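Local coordinates for protein diaminopimelate decarboxylase (Methanocaldococcus jannaschii, PDB 1TWI) that catalyses the pyridoxal-phosphate-dependent decarboxylation of meso-diaminopimelate to L-lysine, the last step of lysine biosynthesis by this pathway, at residues V207-G212 with I222-K227. Residues are numbered along the deposited sequence; the frame is centred on the assembly and turned at random.
Sequences VHCHIG and IEETRK. With PLP (pyridoxal-5'-phosphate), chain E.
E224 reaches from helix 219-237 into the chain that leaves strand 202-208, and it meets C209 and I211 there. Its CB lies against both methyl ends of I211, 4.0 Å from CD1 and the same from CG2. CG, set anti to the backbone N (chi1 167°), meets C209 SG, at 3.8 Å, and I211 CG2, both on its side toward 207-212. With the chain extended beyond CG, CD still touches CG2, and the carboxylate then divides its contacts. OE1 sits beside the isoleucine, 3.7 Å from CD1, whereas OE2 meets C209, 3.5 Å from CB, 3.7 Å from SG and 3.1 Å from the carbonyl O. That last pair joins two acceptors, so its closeness alone does not make it a hydrogen bond.

Side chains alternate along 209-211: C209 and I211 face the helix, while H210 turns back to the cofactor. The pyridine ring of pyridoxal phosphate lies over one face of the H210 ring, C2 3.4 Å above its plane and over its centre; ND1 is hydrogen-bonded to G249 N. H208 meets the cofactor methyl C2A edge-on and bonds E290 through NE2.

The contact joins the chain just past strand 202-208 to helix 219-237, within a beta-alpha-beta unit that continues to strand 244-246 in the alpha/beta barrel of the pyridoxal-binding domain. A buried carboxylate oxygen so near a carbonyl oxygen would tend to raise the pKa of E224.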
ATOM      1  N   VAL A 207     -26.407  16.957   7.868  1.00 12.14           N
ATOM      2  CA  VAL A 207     -25.647  16.082   8.773  1.00 11.24           C
ATOM      3  C   VAL A 207     -25.211  14.892   7.865  1.00 10.79           C
ATOM      4  O   VAL A 207     -25.880  14.569   6.890  1.00 13.07           O
ATOM      5  CB  VAL A 207     -26.524  15.565   9.956  1.00 13.29           C
ATOM      6  CG1 VAL A 207     -26.894  16.748  10.933  1.00 12.80           C
ATOM      7  CG2 VAL A 207     -27.794  14.951   9.392  1.00 13.41           C
ATOM      8  N   HIS A 208     -24.101  14.274   8.206  1.00 10.97           N
ATOM      9  CA  HIS A 208     -23.509  13.175   7.433  1.00 11.37           C
ATOM     10  C   HIS A 208     -23.100  12.090   8.427  1.00 12.17           C
ATOM     11  O   HIS A 208     -22.824  12.360   9.627  1.00 12.07           O
ATOM     12  CB  HIS A 208     -22.254  13.717   6.714  1.00 12.58           C
ATOM     13  CG  HIS A 208     -21.337  12.657   6.188  1.00 12.05           C
ATOM     14  ND1 HIS A 208     -20.238  12.213   6.881  1.00 13.68           N
ATOM     15  CD2 HIS A 208     -21.344  11.967   5.020  1.00 14.04           C
ATOM     16  CE1 HIS A 208     -19.598  11.304   6.160  1.00 13.56           C
ATOM     17  NE2 HIS A 208     -20.249  11.138   5.020  1.00 12.45           N
ATOM     18  N   CYS A 209     -23.072  10.841   7.949  1.00 12.73           N
ATOM     19  CA  CYS A 209     -22.633   9.739   8.792  1.00 11.14           C
ATOM     20  C   CYS A 209     -22.161   8.653   7.806  1.00 12.63           C
ATOM     21  O   CYS A 209     -22.736   8.460   6.727  1.00 10.83           O
ATOM     22  CB  CYS A 209     -23.810   9.211   9.633  1.00 13.67           C
ATOM     23  SG  CYS A 209     -23.348   7.869  10.715  1.00 15.37           S
ATOM     24  N   HIS A 210     -21.077   7.999   8.159  1.00 13.53           N
ATOM     25  CA  HIS A 210     -20.545   6.936   7.343  1.00 13.67           C
ATOM     26  C   HIS A 210     -20.077   5.956   8.388  1.00 13.69           C
ATOM     27  O   HIS A 210     -19.238   6.288   9.271  1.00 14.07           O
ATOM     28  CB  HIS A 210     -19.358   7.392   6.526  1.00 12.75           C
ATOM     29  CG  HIS A 210     -18.687   6.257   5.840  1.00 10.77           C
ATOM     30  ND1 HIS A 210     -19.257   5.618   4.756  1.00 10.35           N
ATOM     31  CD2 HIS A 210     -17.538   5.595   6.126  1.00 11.47           C
ATOM     32  CE1 HIS A 210     -18.485   4.605   4.406  1.00 10.95           C
ATOM     33  NE2 HIS A 210     -17.437   4.570   5.226  1.00 12.39           N
ATOM     34  N   ILE A 211     -20.616   4.744   8.322  1.00 13.45           N
ATOM     35  CA  ILE A 211     -20.326   3.792   9.373  1.00 13.97           C
ATOM     36  C   ILE A 211     -19.360   2.657   9.158  1.00 15.88           C
ATOM     37  O   ILE A 211     -19.008   1.989  10.120  1.00 16.03           O
ATOM     38  CB  ILE A 211     -21.642   3.173   9.887  1.00 15.06           C
ATOM     39  CG1 ILE A 211     -22.330   2.381   8.757  1.00 16.10           C
ATOM     40  CG2 ILE A 211     -22.566   4.250  10.380  1.00 11.82           C
ATOM     41  CD1 ILE A 211     -23.636   1.684   9.178  1.00 16.81           C
ATOM     42  N   GLY A 212     -18.902   2.413   7.927  1.00 15.97           N
ATOM     43  CA  GLY A 212     -18.007   1.285   7.749  1.00 12.20           C
ATOM     44  C   GLY A 212     -18.026   0.895   6.290  1.00 14.93           C
ATOM     45  O   GLY A 212     -18.606   1.628   5.468  1.00 13.10           O
ATOM     46  N   ILE A 222     -29.945   0.280   8.883  1.00 13.97           N
ATOM     47  CA  ILE A 222     -31.207   0.676   9.510  1.00 13.16           C
ATOM     48  C   ILE A 222     -30.869   1.415  10.841  1.00 12.93           C
ATOM     49  O   ILE A 222     -31.398   2.485  11.111  1.00 12.50           O
ATOM     50  CB  ILE A 222     -32.082  -0.600   9.870  1.00 14.58           C
ATOM     51  CG1 ILE A 222     -32.555  -1.306   8.602  1.00 15.27           C
ATOM     52  CG2 ILE A 222     -33.311  -0.188  10.670  1.00 13.62           C
ATOM     53  CD1 ILE A 222     -33.070  -2.763   8.826  1.00 14.94           C
ATOM     54  N   GLU A 223     -29.983   0.852  11.657  1.00 12.66           N
ATOM     55  CA  GLU A 223     -29.655   1.475  12.946  1.00 15.08           C
ATOM     56  C   GLU A 223     -28.998   2.857  12.745  1.00 14.67           C
ATOM     57  O   GLU A 223     -29.280   3.797  13.479  1.00 12.48           O
ATOM     58  CB  GLU A 223     -28.733   0.545  13.759  1.00 16.88           C
ATOM     59  CG  GLU A 223     -28.287   1.116  15.120  1.00 19.46           C
ATOM     60  CD  GLU A 223     -29.423   1.210  16.140  1.00 22.51           C
ATOM     61  OE1 GLU A 223     -30.545   0.665  15.900  1.00 22.14           O
ATOM     62  OE2 GLU A 223     -29.170   1.831  17.202  1.00 20.75           O
ATOM     63  N   GLU A 224     -28.098   2.956  11.771  1.00 14.57           N
ATOM     64  CA  GLU A 224     -27.502   4.262  11.439  1.00 13.77           C
ATOM     65  C   GLU A 224     -28.630   5.232  11.067  1.00 13.37           C
ATOM     66  O   GLU A 224     -28.689   6.373  11.544  1.00 13.25           O
ATOM     67  CB  GLU A 224     -26.559   4.139  10.202  1.00 12.31           C
ATOM     68  CG  GLU A 224     -26.140   5.533   9.600  1.00 12.44           C
ATOM     69  CD  GLU A 224     -25.514   5.453   8.201  1.00 14.49           C
ATOM     70  OE1 GLU A 224     -25.603   4.370   7.527  1.00 13.21           O
ATOM     71  OE2 GLU A 224     -24.963   6.483   7.740  1.00 13.85           O
ATOM     72  N   THR A 225     -29.564   4.784  10.231  1.00 12.34           N
ATOM     73  CA  THR A 225     -30.604   5.723   9.789  1.00 11.75           C
ATOM     74  C   THR A 225     -31.490   6.193  10.943  1.00 12.38           C
ATOM     75  O   THR A 225     -31.804   7.403  11.058  1.00 10.00           O
ATOM     76  CB  THR A 225     -31.474   5.094   8.660  1.00 12.74           C
ATOM     77  OG1 THR A 225     -30.627   4.715   7.559  1.00 12.81           O
ATOM     78  CG2 THR A 225     -32.441   6.085   8.136  1.00 13.23           C
ATOM     79  N   ARG A 226     -31.848   5.245  11.817  1.00 10.54           N
ATOM     80  CA  ARG A 226     -32.663   5.611  12.952  1.00 13.14           C
ATOM     81  C   ARG A 226     -31.917   6.636  13.837  1.00 12.14           C
ATOM     82  O   ARG A 226     -32.483   7.627  14.249  1.00 12.37           O
ATOM     83  CB  ARG A 226     -32.946   4.399  13.822  1.00 12.73           C
ATOM     84  CG  ARG A 226     -33.817   3.288  13.154  1.00 14.85           C
ATOM     85  CD  ARG A 226     -34.051   2.150  14.163  1.00 17.14           C
ATOM     86  NE  ARG A 226     -34.972   1.130  13.662  1.00 16.61           N
ATOM     87  CZ  ARG A 226     -35.304   0.022  14.332  1.00 18.23           C
ATOM     88  NH1 ARG A 226     -34.762  -0.203  15.548  1.00 15.15           N
ATOM     89  NH2 ARG A 226     -36.226  -0.821  13.812  1.00 14.04           N
ATOM     90  N   LYS A 227     -30.653   6.371  14.137  1.00 11.67           N
ATOM     91  CA  LYS A 227     -29.960   7.267  15.073  1.00 13.48           C
ATOM     92  C   LYS A 227     -29.587   8.636  14.501  1.00 14.10           C
ATOM     93  O   LYS A 227     -29.518   9.644  15.244  1.00 14.07           O
ATOM     94  CB  LYS A 227     -28.785   6.516  15.677  1.00 14.71           C
ATOM     95  CG  LYS A 227     -29.261   5.221  16.408  1.00 15.87           C
ATOM     96  CD  LYS A 227     -30.094   5.636  17.617  1.00 21.67           C
ATOM     97  CE  LYS A 227     -30.978   4.468  18.160  1.00 25.42           C
ATOM     98  NZ  LYS A 227     -30.210   3.521  18.933  1.00 26.30           N
TER
HETATM   99  N1  PLP E1501     -17.984   7.890   2.602  1.00 11.88           N
HETATM  100  C2  PLP E1501     -16.908   7.985   3.467  1.00 13.84           C
HETATM  101  C2A PLP E1501     -16.927   9.169   4.464  1.00  9.82           C
HETATM  102  C3  PLP E1501     -15.897   7.035   3.348  1.00 13.40           C
HETATM  103  O3  PLP E1501     -14.856   7.160   4.212  1.00 14.70           O
HETATM  104  C4  PLP E1501     -15.931   5.995   2.457  1.00 12.19           C
HETATM  105  C4A PLP E1501     -14.739   4.980   2.413  1.00 15.34           C
HETATM  106  O4A PLP E1501     -13.746   5.309   2.981  1.00 31.71           O
HETATM  107  C5  PLP E1501     -17.027   5.887   1.571  1.00 11.70           C
HETATM  108  C6  PLP E1501     -18.026   6.840   1.689  1.00 10.63           C
HETATM  109  C5A PLP E1501     -17.244   4.806   0.522  1.00 11.40           C
HETATM  110  O4P PLP E1501     -17.269   3.477   1.104  1.00 14.22           O
HETATM  111  P   PLP E1501     -17.612   2.198   0.231  1.00 12.13           P
HETATM  112  O1P PLP E1501     -17.501   1.089   1.195  1.00 12.88           O
HETATM  113  O2P PLP E1501     -16.547   2.139  -0.827  1.00 12.61           O
HETATM  114  O3P PLP E1501     -18.963   2.354  -0.304  1.00 13.65           O